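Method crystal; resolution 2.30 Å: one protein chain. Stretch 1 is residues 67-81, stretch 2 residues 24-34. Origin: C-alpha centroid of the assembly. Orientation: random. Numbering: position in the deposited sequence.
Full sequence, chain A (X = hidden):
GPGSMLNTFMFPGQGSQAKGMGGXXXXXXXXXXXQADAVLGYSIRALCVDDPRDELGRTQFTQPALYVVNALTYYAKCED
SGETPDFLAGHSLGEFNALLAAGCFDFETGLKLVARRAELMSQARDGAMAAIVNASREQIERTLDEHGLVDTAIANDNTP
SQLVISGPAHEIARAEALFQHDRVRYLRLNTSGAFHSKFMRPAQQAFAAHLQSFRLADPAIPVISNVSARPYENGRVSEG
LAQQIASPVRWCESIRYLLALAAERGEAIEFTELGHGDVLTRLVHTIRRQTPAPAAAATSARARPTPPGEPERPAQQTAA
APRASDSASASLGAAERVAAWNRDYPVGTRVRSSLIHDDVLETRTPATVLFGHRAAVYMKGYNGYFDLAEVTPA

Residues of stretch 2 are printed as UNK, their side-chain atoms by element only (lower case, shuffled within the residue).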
ATOM      1  N   TYR A  67      -9.204   2.332   0.367  1.00 15.04           N
ATOM      2  CA  TYR A  67      -9.723   1.380  -0.593  1.00 16.13           C
ATOM      3  C   TYR A  67     -10.879   1.957  -1.384  1.00 16.61           C
ATOM      4  O   TYR A  67     -10.912   1.833  -2.614  1.00 16.82           O
ATOM      5  CB  TYR A  67     -10.166   0.070   0.107  1.00 16.56           C
ATOM      6  CG  TYR A  67     -10.845  -0.950  -0.824  1.00 15.26           C
ATOM      7  CD1 TYR A  67     -10.080  -1.854  -1.594  1.00 12.97           C
ATOM      8  CD2 TYR A  67     -12.234  -1.004  -0.938  1.00 13.36           C
ATOM      9  CE1 TYR A  67     -10.685  -2.785  -2.442  1.00 11.91           C
ATOM     10  CE2 TYR A  67     -12.868  -1.909  -1.828  1.00 13.18           C
ATOM     11  CZ  TYR A  67     -12.091  -2.820  -2.541  1.00 14.36           C
ATOM     12  OH  TYR A  67     -12.700  -3.727  -3.389  1.00 13.59           O
ATOM     13  N   VAL A  68     -11.835   2.559  -0.688  1.00 16.07           N
ATOM     14  CA  VAL A  68     -13.051   3.030  -1.360  1.00 16.14           C
ATOM     15  C   VAL A  68     -12.720   4.256  -2.211  1.00 16.48           C
ATOM     16  O   VAL A  68     -13.157   4.380  -3.365  1.00 16.51           O
ATOM     17  CB  VAL A  68     -14.171   3.344  -0.347  1.00 17.00           C
ATOM     18  CG1 VAL A  68     -15.393   3.843  -1.067  1.00 17.79           C
ATOM     19  CG2 VAL A  68     -14.512   2.091   0.469  1.00 16.38           C
ATOM     20  N   VAL A  69     -11.908   5.155  -1.658  1.00 15.69           N
ATOM     21  CA  VAL A  69     -11.476   6.291  -2.444  1.00 14.28           C
ATOM     22  C   VAL A  69     -10.636   5.862  -3.648  1.00 15.35           C
ATOM     23  O   VAL A  69     -10.889   6.326  -4.803  1.00 15.48           O
ATOM     24  CB  VAL A  69     -10.868   7.388  -1.586  1.00 14.53           C
ATOM     25  CG1 VAL A  69     -10.298   8.509  -2.460  1.00 13.68           C
ATOM     26  CG2 VAL A  69     -12.000   7.960  -0.588  1.00 13.94           C
ATOM     27  N   ASN A  70      -9.688   4.958  -3.441  1.00 14.57           N
ATOM     28  CA  ASN A  70      -8.926   4.486  -4.577  1.00 15.03           C
ATOM     29  C   ASN A  70      -9.876   3.889  -5.619  1.00 15.66           C
ATOM     30  O   ASN A  70      -9.756   4.171  -6.803  1.00 16.92           O
ATOM     31  CB  ASN A  70      -7.915   3.417  -4.146  1.00 14.51           C
ATOM     32  CG  ASN A  70      -6.774   3.973  -3.350  1.00 14.99           C
ATOM     33  OD1 ASN A  70      -6.649   5.199  -3.131  1.00 14.96           O
ATOM     34  ND2 ASN A  70      -5.906   3.070  -2.890  1.00 16.32           N
ATOM     35  N   ALA A  71     -10.789   3.023  -5.203  1.00 15.40           N
ATOM     36  CA  ALA A  71     -11.734   2.408  -6.142  1.00 16.01           C
ATOM     37  C   ALA A  71     -12.580   3.405  -6.927  1.00 16.94           C
ATOM     38  O   ALA A  71     -12.745   3.284  -8.131  1.00 18.22           O
ATOM     39  CB  ALA A  71     -12.664   1.467  -5.384  1.00 15.85           C
ATOM     40  N   LEU A  72     -13.179   4.359  -6.243  1.00 17.36           N
ATOM     41  CA  LEU A  72     -14.077   5.285  -6.899  1.00 17.43           C
ATOM     42  C   LEU A  72     -13.318   6.120  -7.913  1.00 18.02           C
ATOM     43  O   LEU A  72     -13.769   6.274  -9.059  1.00 19.27           O
ATOM     44  CB  LEU A  72     -14.757   6.149  -5.842  1.00 17.35           C
ATOM     45  CG  LEU A  72     -16.173   5.669  -5.425  1.00 16.79           C
ATOM     46  CD1 LEU A  72     -16.343   4.143  -5.268  1.00 17.98           C
ATOM     47  CD2 LEU A  72     -16.620   6.380  -4.171  1.00 12.79           C
ATOM     48  N   THR A  73     -12.144   6.607  -7.511  1.00 18.02           N
ATOM     49  CA  THR A  73     -11.237   7.309  -8.410  1.00 18.67           C
ATOM     50  C   THR A  73     -10.928   6.440  -9.617  1.00 18.50           C
ATOM     51  O   THR A  73     -11.001   6.926 -10.747  1.00 19.68           O
ATOM     52  CB  THR A  73      -9.949   7.618  -7.734  1.00 18.03           C
ATOM     53  OG1 THR A  73     -10.239   8.295  -6.528  1.00 20.16           O
ATOM     54  CG2 THR A  73      -9.121   8.541  -8.597  1.00 19.87           C
ATOM     55  N   TYR A  74     -10.634   5.164  -9.385  1.00 17.70           N
ATOM     56  CA  TYR A  74     -10.401   4.231 -10.481  1.00 18.18           C
ATOM     57  C   TYR A  74     -11.626   4.106 -11.438  1.00 18.48           C
ATOM     58  O   TYR A  74     -11.481   4.217 -12.654  1.00 19.07           O
ATOM     59  CB  TYR A  74      -9.979   2.908  -9.906  1.00 17.39           C
ATOM     60  CG  TYR A  74     -10.132   1.740 -10.850  1.00 19.16           C
ATOM     61  CD1 TYR A  74      -9.189   1.494 -11.882  1.00 15.73           C
ATOM     62  CD2 TYR A  74     -11.210   0.840 -10.698  1.00 15.04           C
ATOM     63  CE1 TYR A  74      -9.382   0.404 -12.768  1.00 16.70           C
ATOM     64  CE2 TYR A  74     -11.377  -0.216 -11.564  1.00 14.69           C
ATOM     65  CZ  TYR A  74     -10.479  -0.429 -12.569  1.00 16.29           C
ATOM     66  OH  TYR A  74     -10.689  -1.484 -13.373  1.00 19.39           O
ATOM     67  N   TYR A  75     -12.824   3.883 -10.895  1.00 18.16           N
ATOM     68  CA  TYR A  75     -14.041   3.925 -11.717  1.00 17.91           C
ATOM     69  C   TYR A  75     -14.279   5.264 -12.425  1.00 18.07           C
ATOM     70  O   TYR A  75     -14.613   5.260 -13.595  1.00 17.94           O
ATOM     71  CB  TYR A  75     -15.271   3.553 -10.921  1.00 17.70           C
ATOM     72  CG  TYR A  75     -15.238   2.158 -10.309  1.00 17.25           C
ATOM     73  CD1 TYR A  75     -14.941   1.002 -11.084  1.00 17.34           C
ATOM     74  CD2 TYR A  75     -15.491   1.995  -8.949  1.00 14.41           C
ATOM     75  CE1 TYR A  75     -14.911  -0.251 -10.504  1.00 16.71           C
ATOM     76  CE2 TYR A  75     -15.442   0.738  -8.371  1.00 16.47           C
ATOM     77  CZ  TYR A  75     -15.185  -0.365  -9.145  1.00 16.53           C
ATOM     78  OH  TYR A  75     -15.194  -1.586  -8.509  1.00 22.15           O
ATOM     79  N   ALA A  76     -14.060   6.392 -11.756  1.00 17.82           N
ATOM     80  CA  ALA A  76     -14.163   7.666 -12.469  1.00 19.38           C
ATOM     81  C   ALA A  76     -13.186   7.697 -13.665  1.00 19.86           C
ATOM     82  O   ALA A  76     -13.543   8.030 -14.778  1.00 20.39           O
ATOM     83  CB  ALA A  76     -13.916   8.910 -11.516  1.00 18.36           C
ATOM     84  N   LYS A  77     -11.932   7.380 -13.402  1.00 20.93           N
ATOM     85  CA  LYS A  77     -10.951   7.350 -14.431  1.00 21.06           C
ATOM     86  C   LYS A  77     -11.369   6.448 -15.588  1.00 21.37           C
ATOM     87  O   LYS A  77     -11.229   6.837 -16.735  1.00 22.54           O
ATOM     88  CB  LYS A  77      -9.639   6.880 -13.849  1.00 20.73           C
ATOM     89  CG  LYS A  77      -8.534   6.727 -14.882  1.00 21.46           C
ATOM     90  CD  LYS A  77      -8.014   8.094 -15.219  1.00 21.75           C
ATOM     91  CE  LYS A  77      -6.904   7.990 -16.217  1.00 22.57           C
ATOM     92  NZ  LYS A  77      -6.469   9.402 -16.470  1.00 25.84           N
ATOM     93  N   CYS A  78     -11.857   5.255 -15.346  1.00 21.64           N
ATOM     94  CA  CYS A  78     -12.201   4.359 -16.425  1.00 23.00           C
ATOM     95  C   CYS A  78     -13.270   4.879 -17.348  1.00 23.03           C
ATOM     96  O   CYS A  78     -13.134   4.845 -18.521  1.00 23.19           O
ATOM     97  CB  CYS A  78     -12.590   2.983 -15.893  1.00 23.16           C
ATOM     98  SG  CYS A  78     -11.251   1.974 -15.349  1.00 26.78           S
ATOM     99  N   GLU A  79     -14.318   5.396 -16.759  1.00 23.87           N
ATOM    100  CA  GLU A  79     -15.438   5.976 -17.460  1.00 23.94           C
ATOM    101  C   GLU A  79     -15.123   7.242 -18.243  1.00 23.60           C
ATOM    102  O   GLU A  79     -15.568   7.377 -19.299  1.00 24.29           O
ATOM    103  CB  GLU A  79     -16.610   6.212 -16.526  1.00 22.82           C
ATOM    104  CG  GLU A  79     -17.192   4.999 -15.983  1.00 23.96           C
ATOM    105  CD  GLU A  79     -18.303   5.224 -14.945  1.00 29.57           C
ATOM    106  OE1 GLU A  79     -18.775   6.324 -14.690  1.00 32.16           O
ATOM    107  OE2 GLU A  79     -18.722   4.244 -14.362  1.00 26.76           O
ATOM    108  N   ASP A  80     -14.352   8.139 -17.691  1.00 23.66           N
ATOM    109  CA  ASP A  80     -14.150   9.413 -18.272  1.00 24.61           C
ATOM    110  C   ASP A  80     -13.056   9.392 -19.305  1.00 25.45           C
ATOM    111  O   ASP A  80     -13.203   9.920 -20.329  1.00 26.49           O
ATOM    112  CB  ASP A  80     -13.889  10.467 -17.210  1.00 24.19           C
ATOM    113  CG  ASP A  80     -14.951  10.521 -16.163  1.00 25.21           C
ATOM    114  OD1 ASP A  80     -16.028  10.024 -16.360  1.00 23.37           O
ATOM    115  OD2 ASP A  80     -14.688  11.063 -15.138  1.00 24.33           O
ATOM    116  N   SER A  81     -11.986   8.708 -19.017  1.00 26.17           N
ATOM    117  CA  SER A  81     -10.810   8.705 -19.837  1.00 26.51           C
ATOM    118  C   SER A  81     -10.906   7.643 -20.890  1.00 27.22           C
ATOM    119  O   SER A  81     -10.325   7.789 -21.893  1.00 28.13           O
ATOM    120  CB  SER A  81      -9.528   8.557 -18.996  1.00 25.70           C
ATOM    121  OG  SER A  81      -9.128   7.234 -18.894  1.00 23.93           O
ATOM    122  N   UNK A  24     -16.867  14.436  -4.228  1.00 22.60           N
ATOM    123  CA  UNK A  24     -18.105  14.245  -4.931  1.00 23.06           C
ATOM    124  C   UNK A  24     -18.241  12.887  -5.565  1.00 23.40           C
ATOM    125  O   UNK A  24     -19.297  12.496  -5.917  1.00 23.26           O
ATOM    126  c   UNK A  24     -18.290  15.303  -5.906  1.00 24.19           C
ATOM    127  N   UNK A  25     -17.142  12.158  -5.653  1.00 23.15           N
ATOM    128  CA  UNK A  25     -17.159  10.774  -6.055  1.00 22.12           C
ATOM    129  C   UNK A  25     -18.104   9.910  -5.281  1.00 21.48           C
ATOM    130  O   UNK A  25     -18.591   8.993  -5.808  1.00 22.30           O
ATOM    131  c   UNK A  25     -15.164   9.975  -8.306  1.00 19.96           C
ATOM    132  c   UNK A  25     -13.442  10.036  -6.545  1.00 20.05           C
ATOM    133  c   UNK A  25     -14.771  10.532  -6.977  1.00 24.24           C
ATOM    134  c   UNK A  25     -15.804  10.163  -5.928  1.00 21.19           C
ATOM    135  N   UNK A  26     -18.333  10.196  -4.021  1.00 19.94           N
ATOM    136  CA  UNK A  26     -19.221   9.388  -3.219  1.00 20.32           C
ATOM    137  C   UNK A  26     -20.657   9.391  -3.671  1.00 20.65           C
ATOM    138  O   UNK A  26     -21.266   8.411  -3.684  1.00 21.95           O
ATOM    139  c   UNK A  26     -15.752   8.289   0.081  1.00 12.55           C
ATOM    140  c   UNK A  26     -16.728   7.491  -0.270  1.00 11.64           C
ATOM    141  c   UNK A  26     -17.936   9.247  -1.062  1.00 17.70           C
ATOM    142  c   UNK A  26     -19.148   9.757  -1.736  1.00 19.09           C
ATOM    143  c   UNK A  26     -16.933  10.077  -0.693  1.00 14.58           C
ATOM    144  c   UNK A  26     -15.843   9.582  -0.128  1.00 15.95           C
ATOM    145  c   UNK A  26     -17.788   7.936  -0.826  1.00 13.88           C
ATOM    146  N   UNK A  27     -21.179  10.533  -3.991  1.00 20.97           N
ATOM    147  CA  UNK A  27     -22.521  10.676  -4.544  1.00 22.20           C
ATOM    148  C   UNK A  27     -22.568  10.262  -6.017  1.00 22.81           C
ATOM    149  O   UNK A  27     -23.583   9.722  -6.445  1.00 24.54           O
ATOM    150  c   UNK A  27     -23.304  12.586  -3.037  1.00 22.58           C
ATOM    151  c   UNK A  27     -22.986  12.133  -4.458  1.00 22.57           C
ATOM    152  o   UNK A  27     -23.735  11.778  -2.169  1.00 21.33           O
ATOM    153  o   UNK A  27     -23.126  13.795  -2.820  1.00 26.73           O
ATOM    154  N   UNK A  28     -21.506  10.522  -6.799  1.00 21.53           N
ATOM    155  CA  UNK A  28     -21.465  10.024  -8.164  1.00 21.12           C
ATOM    156  C   UNK A  28     -21.670   8.528  -8.182  1.00 20.56           C
ATOM    157  O   UNK A  28     -22.404   8.024  -9.038  1.00 21.10           O
ATOM    158  c   UNK A  28     -20.138  10.367  -8.857  1.00 21.17           C
ATOM    159  n   UNK A  28     -17.606   9.162 -14.315  1.00 20.06           N
ATOM    160  n   UNK A  28     -16.673  10.702 -12.858  1.00 17.90           N
ATOM    161  c   UNK A  28     -20.004   9.742 -10.263  1.00 22.80           C
ATOM    162  n   UNK A  28     -18.502   9.465 -12.211  1.00 20.27           N
ATOM    163  c   UNK A  28     -17.590   9.776 -13.125  1.00 21.59           C
ATOM    164  c   UNK A  28     -18.618  10.083 -10.892  1.00 23.31           C
ATOM    165  N   UNK A  29     -21.052   7.830  -7.226  1.00 19.50           N
ATOM    166  CA  UNK A  29     -21.121   6.366  -7.131  1.00 19.72           C
ATOM    167  C   UNK A  29     -22.002   5.981  -5.957  1.00 19.99           C
ATOM    168  O   UNK A  29     -21.649   5.153  -5.126  1.00 21.06           O
ATOM    169  c   UNK A  29     -19.327   5.065  -9.471  1.00 19.80           C
ATOM    170  c   UNK A  29     -18.953   5.841  -8.365  1.00 18.99           C
ATOM    171  c   UNK A  29     -18.682   5.211 -10.708  1.00 17.76           C
ATOM    172  c   UNK A  29     -19.705   5.744  -7.054  1.00 19.07           C
ATOM    173  c   UNK A  29     -17.939   6.753  -8.536  1.00 17.10           C
ATOM    174  c   UNK A  29     -17.649   6.114 -10.855  1.00 11.71           C
ATOM    175  c   UNK A  29     -17.254   6.869  -9.780  1.00 14.85           C
ATOM    176  N   UNK A  30     -23.184   6.582  -5.924  1.00 19.87           N
ATOM    177  CA  UNK A  30     -24.068   6.504  -4.773  1.00 19.93           C
ATOM    178  C   UNK A  30     -24.361   5.066  -4.382  1.00 19.69           C
ATOM    179  O   UNK A  30     -24.459   4.785  -3.205  1.00 18.57           O
ATOM    180  c   UNK A  30     -25.349   7.247  -5.054  1.00 19.77           C
ATOM    181  N   UNK A  31     -24.510   4.168  -5.359  1.00 20.74           N
ATOM    182  CA  UNK A  31     -24.746   2.731  -5.054  1.00 22.64           C
ATOM    183  C   UNK A  31     -23.513   1.997  -4.459  1.00 22.03           C
ATOM    184  O   UNK A  31     -23.658   1.269  -3.490  1.00 23.74           O
ATOM    185  c   UNK A  31     -26.677   2.336  -6.679  1.00 30.56           C
ATOM    186  o   UNK A  31     -27.182   1.664  -7.618  1.00 37.16           O
ATOM    187  c   UNK A  31     -25.239   1.958  -6.265  1.00 23.50           C
ATOM    188  o   UNK A  31     -27.284   3.305  -6.116  1.00 34.74           O
ATOM    189  N   UNK A  32     -22.318   2.189  -5.022  1.00 21.09           N
ATOM    190  CA  UNK A  32     -21.099   1.659  -4.427  1.00 20.76           C
ATOM    191  C   UNK A  32     -20.993   2.196  -2.999  1.00 20.55           C
ATOM    192  O   UNK A  32     -20.809   1.422  -2.066  1.00 21.29           O
ATOM    193  c   UNK A  32     -19.433   1.036  -6.344  1.00 22.17           C
ATOM    194  c   UNK A  32     -19.876   2.044  -5.276  1.00 20.57           C
ATOM    195  c   UNK A  32     -20.597   0.337  -6.957  1.00 23.12           C
ATOM    196  c   UNK A  32     -18.564   1.612  -7.441  1.00 18.14           C
ATOM    197  N   UNK A  33     -21.198   3.508  -2.813  1.00 19.64           N
ATOM    198  CA  UNK A  33     -21.155   4.088  -1.472  1.00 18.96           C
ATOM    199  C   UNK A  33     -22.095   3.418  -0.470  1.00 19.60           C
ATOM    200  O   UNK A  33     -21.672   3.069   0.644  1.00 20.50           O
ATOM    201  c   UNK A  33     -21.360   5.580  -1.529  1.00 18.63           C
ATOM    202  o   UNK A  33     -20.326   6.152  -2.323  1.00 17.43           O
ATOM    203  c   UNK A  33     -21.291   6.207  -0.160  1.00 19.86           C
ATOM    204  N   UNK A  34     -23.349   3.192  -0.854  1.00 19.78           N
ATOM    205  CA  UNK A  34     -24.295   2.508   0.031  1.00 20.47           C
ATOM    206  C   UNK A  34     -23.851   1.081   0.279  1.00 21.13           C
ATOM    207  O   UNK A  34     -24.044   0.579   1.390  1.00 21.41           O
ATOM    208  c   UNK A  34     -25.713   2.519  -0.536  1.00 20.90           C
TER
HETATM  209  O   HOH W   1     -19.614   8.219 -16.258  1.00 42.56           O

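Position 24 has a single side-chain carbon, the CB, and it lies out of reach of stretch 1. It is Ala24. Its backbone O accepts a hydrogen bond from the N of position 28, at 3.1 Å.

Position 25 carries four carbons, forked at the second. The CA-to-CB bond points toward stretch 1, and CB lies 4.1 Å from Leu72 CB. This is Leu25. Its CD2 is 3.6 Å from Ala76 CB, and its CD1 is 3.6 Å from Thr73 OG1. Thr73 OG1 is already engaged: it donates to Val69 O at 2.7 Å.

Position 26 has one carbon followed by a ring of six carbons. The ring packs on Val68, Val69 and Leu72. No oxygen is attached to it, so the residue is Phe26. Its CA-to-CB bond points sideways, but the end of the side chain comes nearer. Val69 CG2 is 3.8 Å from Phe26 CZ, Leu72 CD2 is 3.9 Å from Phe26 CD2, and Val68 CG1 is 4.0 Å from Phe26 CE2.

Position 27 has two carbons, the second carrying two oxygens. Its CA-to-CB bond points away from stretch 1, and the side chain touches nothing there. It is Asp27.

Position 28 has three carbons, a nitrogen, then a carbon bearing two more nitrogens. The terminal nitrogens reach Glu79 and Asp80. This is a guanidinium, and the residue is Arg28. The chain is extended, with chi1, chi2 and chi3 all t. NH2 donates to Asp80 OD1 at 2.7 Å and to Glu79 OE1 at 3.1 Å; both pairs are salt bridges. NH1 donates to Asp80 OD2 at 3.0 Å. Both acidic groups meet the guanidinium at its edge, where its N-H bonds point, while Ala76 CB covers one face. A water also links the group to Glu79: it accepts from Arg28 NH2 at 2.9 Å and donates to Glu79 OE1 at 2.6 Å.

Position 29 again has one carbon and a six-carbon ring without oxygen. The ring packs on Leu72 and Tyr75. It is Phe29. It is the first residue to leave helical phi/psi after one helix, and it holds the N-cap position of the next. Its CZ is 3.5 Å from Tyr75 CB, and its CD1 is 3.7 Å from Leu72 CG. The Tyr75 ring turns its edge toward the Phe29 face, with centroids 6.0 Å apart.

Position 30 has one side-chain carbon. Its CA-to-CB bond points away. It is Ala30.

Position 31 has two carbons and two terminal oxygens, out of reach of stretch 1. It is Asp31.

Position 32 has four carbons, forked at the second. A branch carbon reaches Tyr75 and Leu72. It is Leu32. Its CD2 is 3.4 Å from Tyr75 CE2 and 4.0 Å from Leu72 CD1.

Position 33 has a carbon carrying one oxygen and one carbon. The oxygen lies near Leu72 CD2. It is Thr33. Its OG1 donates to Phe26 O at 2.8 Å, tying the two helical segments together.

Position 34 has one carbon, out of reach. It is Ala34.

The contact centres on Leu72, a knob among Leu25, Phe26, Leu32 and Thr33. Phe29 and Tyr75 extend the apolar packing. Arg28 adds a charged clasp with Glu79 and Asp80.

Stretch 2 (24-34) ALFDRFADLTA
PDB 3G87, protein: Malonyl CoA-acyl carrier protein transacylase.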